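Local structure of 5' nucleotidase family protein (Staphylococcus aureus subsp. aureus, 4Q7F) at residues G108-L116 with W170-L179; A21-H29 with I242-R250. The protein belongs to the 5'-nucleotidase family, joining a calcineurin-like phosphoesterase domain that carries two metal ions to a 5'-nucleotidase-type C-terminal domain. All coordinates share one frame; numbering follows the deposited sequence. Where two conformers were deposited one is given.

Contact 1. Residues G108-L116 with W170-L179; sequences GNHEFNYGL and WEQPEHIQSL. With MG (magnesium ion), chain B; 3D1 ((2R,3S,5R)-5-(6-amino-9H-purin-9-yl)-tetrahydro-2-(hydroxymethyl)furan-3-ol), chain D.
H175 lays one face of its imidazole over the backbone of Y114-G115, and the atoms of the ring meet the main chain in turn. Its CB sits near F112 O. CG and CD2 then spread over G115, whose CA makes a CH-pi contact 3.6 Å from the centroid of the H175 ring. With no side chain, G115 lets the ring close directly on its main chain, and its positive phi (102°) is one glycine readily adopts. H175 CE1 lies 3.3 Å from N113 O, NE2 lies nearest G115 N, and H175 ND1 donates to E171 OE1 at 3.0 Å, from above the carboxylate plane. The backbone N of Q172 reaches that oxygen from the opposite face, while Q172 CB covers the other face of the imidazole.

E171 carries the contact onward. CG anti to the backbone N (chi1 -169°) and a bend at chi2 bring its carboxylate to F112-N113. There N113 ND2 meets the syn lone pair of E171 OE2 at 2.8 Å, with the acceptor in the amide plane. An asparagine suits this place because it donates at one end and accepts at the other: N113 OD1 takes a nearly straight bond from H110 ND1 (2.8 Å, 170°). H110 NE2 in turn hydrogen-bonds O3' of the ligand 3D1, a chain of bonds that should help to orient this pocket residue. Nearby, N109 offers OD1 to magnesium while its CB packs 3.6 Å from W170 CZ3; the indole turns a face to C5' of 3D1.

Farther out, F112 CE1 meets L179 CD1 at 3.5 Å, and L116 also touches L179. This apolar end rests on I135 and E137 of strand 135-137 and on L119 of helix 116-125, whereas Y114 turns to helix 78-85.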
# COMPACT_ATOMS: atom_id res chain seq x y z
N GLY A 108 -3.08 6.06 -7.36
CA GLY A 108 -2.77 4.78 -6.76
C GLY A 108 -4.02 4.29 -6.05
O GLY A 108 -4.99 5.04 -5.89
N ASN A 109 -4.03 3.01 -5.63
CA ASN A 109 -5.19 2.48 -4.95
C ASN A 109 -5.55 3.18 -3.64
O ASN A 109 -6.73 3.29 -3.31
CB ASN A 109 -5.06 0.96 -4.70
CG ASN A 109 -3.81 0.61 -3.91
OD1 ASN A 109 -2.69 0.77 -4.39
ND2 ASN A 109 -4.01 0.07 -2.71
N HIS A 110 -4.55 3.61 -2.89
CA HIS A 110 -4.77 4.28 -1.61
C HIS A 110 -5.37 5.67 -1.71
O HIS A 110 -5.82 6.24 -0.71
CB HIS A 110 -3.49 4.24 -0.75
CG HIS A 110 -3.11 2.85 -0.37
ND1 HIS A 110 -3.76 2.15 0.62
CD2 HIS A 110 -2.18 1.99 -0.88
CE1 HIS A 110 -3.25 0.94 0.72
NE2 HIS A 110 -2.30 0.81 -0.19
N GLU A 111 -5.40 6.23 -2.92
CA GLU A 111 -6.10 7.50 -3.14
C GLU A 111 -7.60 7.40 -2.89
O GLU A 111 -8.27 8.42 -2.74
CB GLU A 111 -5.85 8.05 -4.54
CG GLU A 111 -4.74 9.09 -4.56
CD GLU A 111 -3.38 8.47 -4.38
OE1 GLU A 111 -2.85 8.56 -3.25
OE2 GLU A 111 -2.86 7.88 -5.34
N PHE A 112 -8.13 6.17 -2.86
CA PHE A 112 -9.55 5.94 -2.61
C PHE A 112 -9.88 5.62 -1.14
O PHE A 112 -11.05 5.63 -0.76
CB PHE A 112 -10.04 4.79 -3.52
CG PHE A 112 -9.91 5.10 -5.00
CD1 PHE A 112 -10.94 5.74 -5.69
CD2 PHE A 112 -8.74 4.77 -5.69
CE1 PHE A 112 -10.82 6.03 -7.04
CE2 PHE A 112 -8.60 5.08 -7.05
CZ PHE A 112 -9.66 5.69 -7.72
N ASN A 113 -8.85 5.36 -0.32
CA ASN A 113 -9.01 4.97 1.09
C ASN A 113 -9.89 5.86 1.95
O ASN A 113 -10.40 5.40 2.95
CB ASN A 113 -7.64 4.91 1.81
CG ASN A 113 -6.84 3.63 1.52
OD1 ASN A 113 -5.77 3.45 2.12
ND2 ASN A 113 -7.34 2.76 0.66
N TYR A 114 -10.01 7.14 1.60
CA TYR A 114 -10.81 8.05 2.42
C TYR A 114 -12.10 8.51 1.76
O TYR A 114 -12.71 9.48 2.20
CB TYR A 114 -9.97 9.28 2.78
CG TYR A 114 -8.70 8.98 3.55
CD1 TYR A 114 -8.75 8.47 4.84
CD2 TYR A 114 -7.45 9.24 2.99
CE1 TYR A 114 -7.60 8.21 5.55
CE2 TYR A 114 -6.28 8.98 3.69
CZ TYR A 114 -6.36 8.48 4.97
OH TYR A 114 -5.19 8.24 5.68
N GLY A 115 -12.51 7.82 0.70
CA GLY A 115 -13.73 8.17 -0.00
C GLY A 115 -13.52 8.94 -1.29
O GLY A 115 -12.50 9.61 -1.48
N LEU A 116 -14.51 8.86 -2.19
CA LEU A 116 -14.40 9.49 -3.47
C LEU A 116 -14.44 11.02 -3.40
O LEU A 116 -13.67 11.66 -4.11
CB LEU A 116 -15.45 8.93 -4.44
CG LEU A 116 -15.21 9.24 -5.91
CD1 LEU A 116 -13.85 8.70 -6.34
CD2 LEU A 116 -16.32 8.65 -6.80
N TRP A 170 -9.86 -4.63 -2.60
CA TRP A 170 -9.34 -4.02 -1.37
C TRP A 170 -10.18 -2.92 -0.71
O TRP A 170 -10.26 -2.84 0.52
CB TRP A 170 -7.97 -3.35 -1.66
CG TRP A 170 -6.95 -4.21 -2.37
CD1 TRP A 170 -6.60 -5.51 -2.07
CD2 TRP A 170 -6.12 -3.81 -3.46
NE1 TRP A 170 -5.62 -5.94 -2.93
CE2 TRP A 170 -5.30 -4.92 -3.79
CE3 TRP A 170 -5.98 -2.62 -4.21
CZ2 TRP A 170 -4.38 -4.87 -4.83
CZ3 TRP A 170 -5.07 -2.59 -5.23
CH2 TRP A 170 -4.29 -3.70 -5.55
N GLU A 171 -10.77 -2.08 -1.53
CA GLU A 171 -11.39 -0.85 -1.04
C GLU A 171 -12.80 -0.99 -0.46
O GLU A 171 -13.49 -1.97 -0.75
CB GLU A 171 -11.37 0.17 -2.21
CG GLU A 171 -11.73 1.60 -1.82
CD GLU A 171 -10.86 2.08 -0.67
OE1 GLU A 171 -11.39 2.18 0.46
OE2 GLU A 171 -9.64 2.26 -0.90
N GLN A 172 -13.19 -0.02 0.37
CA GLN A 172 -14.54 0.06 0.90
C GLN A 172 -15.46 0.11 -0.31
O GLN A 172 -15.21 0.91 -1.23
CB GLN A 172 -14.72 1.37 1.66
CG GLN A 172 -13.87 1.58 2.89
CD GLN A 172 -14.38 0.80 4.08
OE1 GLN A 172 -15.07 -0.20 3.93
NE2 GLN A 172 -14.04 1.27 5.27
N PRO A 173 -16.51 -0.73 -0.35
CA PRO A 173 -17.48 -0.71 -1.47
C PRO A 173 -18.11 0.67 -1.69
O PRO A 173 -18.23 1.12 -2.82
CB PRO A 173 -18.55 -1.70 -1.03
CG PRO A 173 -17.83 -2.64 -0.15
CD PRO A 173 -16.83 -1.81 0.60
N GLU A 174 -18.47 1.34 -0.62
CA GLU A 174 -19.07 2.66 -0.74
C GLU A 174 -18.12 3.68 -1.38
O GLU A 174 -18.58 4.64 -1.99
CB GLU A 174 -19.64 3.17 0.60
CG GLU A 174 -18.74 3.13 1.84
CD GLU A 174 -18.70 1.76 2.54
OE1 GLU A 174 -18.59 0.71 1.88
OE2 GLU A 174 -18.75 1.73 3.78
N HIS A 175 -16.80 3.48 -1.27
CA HIS A 175 -15.84 4.40 -1.86
C HIS A 175 -15.67 4.27 -3.37
O HIS A 175 -15.20 5.21 -4.01
CB HIS A 175 -14.45 4.31 -1.23
CG HIS A 175 -14.41 4.68 0.21
ND1 HIS A 175 -13.35 4.36 1.03
CD2 HIS A 175 -15.33 5.27 1.00
CE1 HIS A 175 -13.59 4.80 2.25
NE2 HIS A 175 -14.80 5.34 2.26
N ILE A 176 -16.07 3.14 -3.95
CA ILE A 176 -15.89 2.93 -5.38
C ILE A 176 -17.13 2.51 -6.14
O ILE A 176 -17.04 2.14 -7.30
CB ILE A 176 -14.83 1.83 -5.64
CG1 ILE A 176 -15.30 0.49 -5.04
CG2 ILE A 176 -13.50 2.22 -5.03
CD1 ILE A 176 -14.39 -0.68 -5.36
N GLN A 177 -18.29 2.58 -5.49
CA GLN A 177 -19.57 2.09 -6.05
C GLN A 177 -19.96 2.56 -7.47
O GLN A 177 -20.63 1.82 -8.19
CB GLN A 177 -20.73 2.28 -5.04
CG GLN A 177 -20.99 3.73 -4.58
CD GLN A 177 -21.69 4.58 -5.62
OE1 GLN A 177 -22.47 4.08 -6.44
NE2 GLN A 177 -21.46 5.88 -5.57
N SER A 178 -19.55 3.76 -7.85
CA SER A 178 -19.88 4.31 -9.17
C SER A 178 -18.76 4.14 -10.19
O SER A 178 -18.86 4.63 -11.33
CB SER A 178 -20.16 5.81 -9.02
OG SER A 178 -19.02 6.48 -8.50
N LEU A 179 -17.70 3.44 -9.81
CA LEU A 179 -16.53 3.32 -10.66
C LEU A 179 -16.41 1.99 -11.37
O LEU A 179 -16.87 0.97 -10.88
CB LEU A 179 -15.25 3.53 -9.81
CG LEU A 179 -15.20 4.78 -8.92
CD1 LEU A 179 -13.85 4.86 -8.23
CD2 LEU A 179 -15.49 6.04 -9.70
MG MG B . -0.44 0.95 -4.36
O5' 3D1 D . -1.64 -5.11 -2.74
C5' 3D1 D . -2.25 -4.78 -1.50
C4' 3D1 D . -2.21 -3.28 -1.26
O4' 3D1 D . -3.06 -3.02 -0.15
C1' 3D1 D . -2.32 -2.59 0.99
N9 3D1 D . -2.86 -3.27 2.20
C4 3D1 D . -3.91 -2.79 2.86
N3 3D1 D . -4.70 -1.71 2.70
C2 3D1 D . -5.72 -1.47 3.55
N1 3D1 D . -6.01 -2.29 4.59
C6 3D1 D . -5.29 -3.40 4.87
N6 3D1 D . -5.62 -4.19 5.93
C5 3D1 D . -4.17 -3.73 3.97
N7 3D1 D . -3.23 -4.69 3.88
C8 3D1 D . -2.45 -4.42 2.80
C2' 3D1 D . -0.85 -2.82 0.68
C3' 3D1 D . -0.86 -2.71 -0.83
O3' 3D1 D . -0.78 -1.31 -1.18
O HOH W 1 -7.82 0.83 -2.53
O HOH W 2 -10.38 2.71 3.27
O HOH W 3 -16.97 7.56 -1.39
O HOH W 4 0.99 -0.01 -2.80

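Contact 2. Residues A21-H29 with I242-R250; sequences AFYVVSDVH and IFITGHQHR. With MN (manganese (II) ion), chain C; MG (magnesium ion), chain B.
D27 and H249 meet at the manganese ion, D27 OD2 binding it at 2.2 Å and H249 NE2 at 2.4 Å. The metal brings these two atoms together without a hydrogen bond between them. The planes of the D27 carboxylate and the H249 ring stand 69° apart, and D27 OD2 lies in the plane of the imidazole, at its edge. An aspartate suits the place because its second oxygen can be held independently. D27 OD1 accepts from H247 N at 2.9 Å on its syn side and from S26 OG on its anti side, the donors coming from opposite faces of the carboxylate, which should fix its rotation.

D27-x-H29 and G246-H-x-H249 are signature metal-binding motifs of the calcineurin-like phosphoesterases, whose ligands sit on loops following strands of a two-sheet sandwich. H29 NE2 is a further manganese ligand, its ring rim to rim with H249, while its ND1 is held by Q75 O. H247 sends ND1 to magnesium and NE2 to E226. D72 bridges the two ions, as does a water that also donates to H247 O. At G246 the absence of a side chain allows S26 OG to come within 3.5 Å of G246 CA.

Behind the metals branched I244 lies between the sheets: I244 CG2, anti to the backbone N, reaches V24 CG2 at 3.8 Å, and one step farther back I242 CD1 packs against F22 CD1 at 3.5 Å.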
# COMPACT_ATOMS: atom_id res chain seq x y z
N ALA A 21 15.15 15.21 -18.98
CA ALA A 21 15.13 14.27 -17.87
C ALA A 21 13.76 14.15 -17.25
O ALA A 21 13.07 15.16 -17.05
CB ALA A 21 16.15 14.66 -16.81
N PHE A 22 13.40 12.91 -16.94
CA PHE A 22 12.17 12.57 -16.28
C PHE A 22 12.47 12.07 -14.89
O PHE A 22 13.19 11.10 -14.72
CB PHE A 22 11.43 11.47 -17.05
CG PHE A 22 10.87 11.93 -18.36
CD1 PHE A 22 11.62 11.84 -19.51
CD2 PHE A 22 9.57 12.42 -18.44
CE1 PHE A 22 11.10 12.24 -20.73
CE2 PHE A 22 9.04 12.81 -19.65
CZ PHE A 22 9.80 12.74 -20.79
N TYR A 23 11.92 12.76 -13.89
CA TYR A 23 12.07 12.40 -12.49
C TYR A 23 10.75 11.91 -11.93
O TYR A 23 9.70 12.56 -12.10
CB TYR A 23 12.48 13.62 -11.67
CG TYR A 23 13.82 14.15 -12.02
CD1 TYR A 23 14.95 13.62 -11.40
CD2 TYR A 23 13.98 15.17 -12.95
CE1 TYR A 23 16.20 14.08 -11.70
CE2 TYR A 23 15.23 15.66 -13.25
CZ TYR A 23 16.34 15.11 -12.63
OH TYR A 23 17.57 15.55 -12.92
N VAL A 24 10.79 10.81 -11.21
CA VAL A 24 9.59 10.28 -10.65
C VAL A 24 9.75 9.80 -9.23
O VAL A 24 10.77 9.22 -8.87
CB VAL A 24 9.01 9.13 -11.54
CG1 VAL A 24 10.06 8.09 -11.86
CG2 VAL A 24 7.78 8.49 -10.88
N VAL A 25 8.75 10.14 -8.41
CA VAL A 25 8.59 9.60 -7.07
C VAL A 25 7.31 8.77 -7.14
O VAL A 25 6.40 9.05 -7.95
CB VAL A 25 8.51 10.67 -5.96
CG1 VAL A 25 9.87 11.32 -5.78
CG2 VAL A 25 7.45 11.72 -6.24
N SER A 26 7.25 7.72 -6.34
CA SER A 26 6.08 6.87 -6.31
C SER A 26 5.88 6.37 -4.90
O SER A 26 6.86 6.20 -4.15
CB SER A 26 6.22 5.67 -7.26
OG SER A 26 5.01 4.93 -7.37
N ASP A 27 4.63 6.15 -4.54
CA ASP A 27 4.28 5.63 -3.23
C ASP A 27 4.94 6.42 -2.09
O ASP A 27 5.54 5.86 -1.18
CB ASP A 27 4.61 4.13 -3.17
CG ASP A 27 3.90 3.32 -4.27
OD1 ASP A 27 4.35 3.30 -5.45
OD2 ASP A 27 2.91 2.62 -3.96
N VAL A 28 4.86 7.75 -2.19
CA VAL A 28 5.38 8.63 -1.17
C VAL A 28 4.63 8.41 0.13
O VAL A 28 5.21 8.47 1.24
CB VAL A 28 5.32 10.07 -1.63
CG1 VAL A 28 5.83 10.99 -0.51
CG2 VAL A 28 6.17 10.19 -2.88
N HIS A 29 3.33 8.13 -0.02
CA HIS A 29 2.44 7.74 1.06
C HIS A 29 2.31 8.72 2.20
O HIS A 29 2.14 8.33 3.35
CB HIS A 29 2.83 6.35 1.59
CG HIS A 29 2.27 5.21 0.80
ND1 HIS A 29 0.92 4.96 0.74
CD2 HIS A 29 2.87 4.23 0.08
CE1 HIS A 29 0.70 3.88 0.01
NE2 HIS A 29 1.87 3.42 -0.41
N ILE A 242 9.58 4.80 -22.15
CA ILE A 242 9.73 4.86 -20.71
C ILE A 242 8.52 4.20 -20.05
O ILE A 242 7.36 4.52 -20.38
CB ILE A 242 9.89 6.31 -20.20
CG1 ILE A 242 11.02 7.03 -20.94
CG2 ILE A 242 10.16 6.32 -18.70
CD1 ILE A 242 11.24 8.46 -20.48
N PHE A 243 8.79 3.28 -19.13
CA PHE A 243 7.74 2.53 -18.44
C PHE A 243 7.93 2.76 -16.94
O PHE A 243 8.81 2.15 -16.30
CB PHE A 243 7.82 1.04 -18.81
CG PHE A 243 6.57 0.26 -18.49
CD1 PHE A 243 5.46 0.34 -19.33
CD2 PHE A 243 6.51 -0.58 -17.40
CE1 PHE A 243 4.31 -0.39 -19.05
CE2 PHE A 243 5.36 -1.30 -17.11
CZ PHE A 243 4.25 -1.21 -17.94
N ILE A 244 7.13 3.68 -16.41
CA ILE A 244 7.16 4.07 -15.01
C ILE A 244 6.16 3.23 -14.26
O ILE A 244 5.01 3.10 -14.68
CB ILE A 244 6.91 5.60 -14.87
CG1 ILE A 244 8.17 6.33 -15.34
CG2 ILE A 244 6.57 6.02 -13.44
CD1 ILE A 244 8.05 7.86 -15.40
N THR A 245 6.62 2.63 -13.16
CA THR A 245 5.79 1.75 -12.34
C THR A 245 5.87 2.10 -10.85
O THR A 245 6.65 2.94 -10.43
CB THR A 245 6.19 0.28 -12.55
OG1 THR A 245 7.53 0.06 -12.11
CG2 THR A 245 6.05 -0.11 -13.98
N GLY A 246 5.05 1.43 -10.05
CA GLY A 246 5.00 1.68 -8.60
C GLY A 246 4.25 0.54 -7.95
O GLY A 246 4.34 -0.60 -8.41
N HIS A 247 3.53 0.86 -6.87
CA HIS A 247 2.64 -0.07 -6.17
C HIS A 247 3.27 -1.18 -5.36
O HIS A 247 2.80 -1.47 -4.26
CB HIS A 247 1.64 -0.69 -7.17
CG HIS A 247 0.65 -1.62 -6.56
ND1 HIS A 247 -0.28 -1.20 -5.63
CD2 HIS A 247 0.41 -2.94 -6.76
CE1 HIS A 247 -1.04 -2.22 -5.29
NE2 HIS A 247 -0.64 -3.29 -5.95
N GLN A 248 4.30 -1.82 -5.92
CA GLN A 248 4.95 -2.90 -5.23
C GLN A 248 6.06 -2.42 -4.30
O GLN A 248 6.58 -3.22 -3.53
CB GLN A 248 5.50 -3.91 -6.24
CG GLN A 248 4.43 -4.65 -7.04
CD GLN A 248 5.06 -5.56 -8.10
OE1 GLN A 248 5.98 -5.15 -8.80
NE2 GLN A 248 4.59 -6.79 -8.20
N HIS A 249 6.43 -1.13 -4.38
CA HIS A 249 7.47 -0.56 -3.51
C HIS A 249 8.86 -1.17 -3.77
O HIS A 249 9.72 -1.19 -2.88
CB HIS A 249 7.11 -0.74 -2.05
CG HIS A 249 5.82 -0.11 -1.66
ND1 HIS A 249 5.41 -0.02 -0.35
CD2 HIS A 249 4.89 0.54 -2.39
CE1 HIS A 249 4.24 0.60 -0.30
NE2 HIS A 249 3.93 0.98 -1.52
N ARG A 250 9.06 -1.68 -4.97
CA ARG A 250 10.34 -2.25 -5.34
C ARG A 250 11.24 -1.17 -5.95
O ARG A 250 10.75 -0.12 -6.36
CB ARG A 250 10.10 -3.34 -6.36
CG ARG A 250 9.24 -4.47 -5.82
CD ARG A 250 8.71 -5.32 -6.94
NE ARG A 250 9.76 -6.12 -7.54
CZ ARG A 250 9.58 -6.97 -8.53
NH1 ARG A 250 8.39 -7.12 -9.09
NH2 ARG A 250 10.62 -7.66 -9.00
MN MN C . 1.87 1.97 -2.14
MG MG B . -0.44 0.95 -4.36
O HOH W 5 6.67 1.65 -5.81
O HOH W 4 0.99 -0.01 -2.80
O HOH W 6 0.88 0.64 -0.34

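Overall arrangement
From the N terminus the chain runs through strand 19-25 into 26-29, half of contact 2, whose other half comes at 242-250, closing a 212-residue loop. Contact 1 is nested inside it: 108-116 follows strand 104-105, and 53 residues later 170-179 closes the smaller loop after strand 155-163. Strands 19-25 and 104-105 belong to one sheet, 155-163 and 242-244 to the other, so contact 2 packs the sheets face to face, whereas contact 1 joins loops after a strand of each. Their centres are about 21 Å apart, yet their metal-side ends touch, sharing magnesium and the bridging water. H110 packs on H29 and W170 on H247, beside 3D1, which is also hydrogen-bonded to N388 in the C-terminal domain.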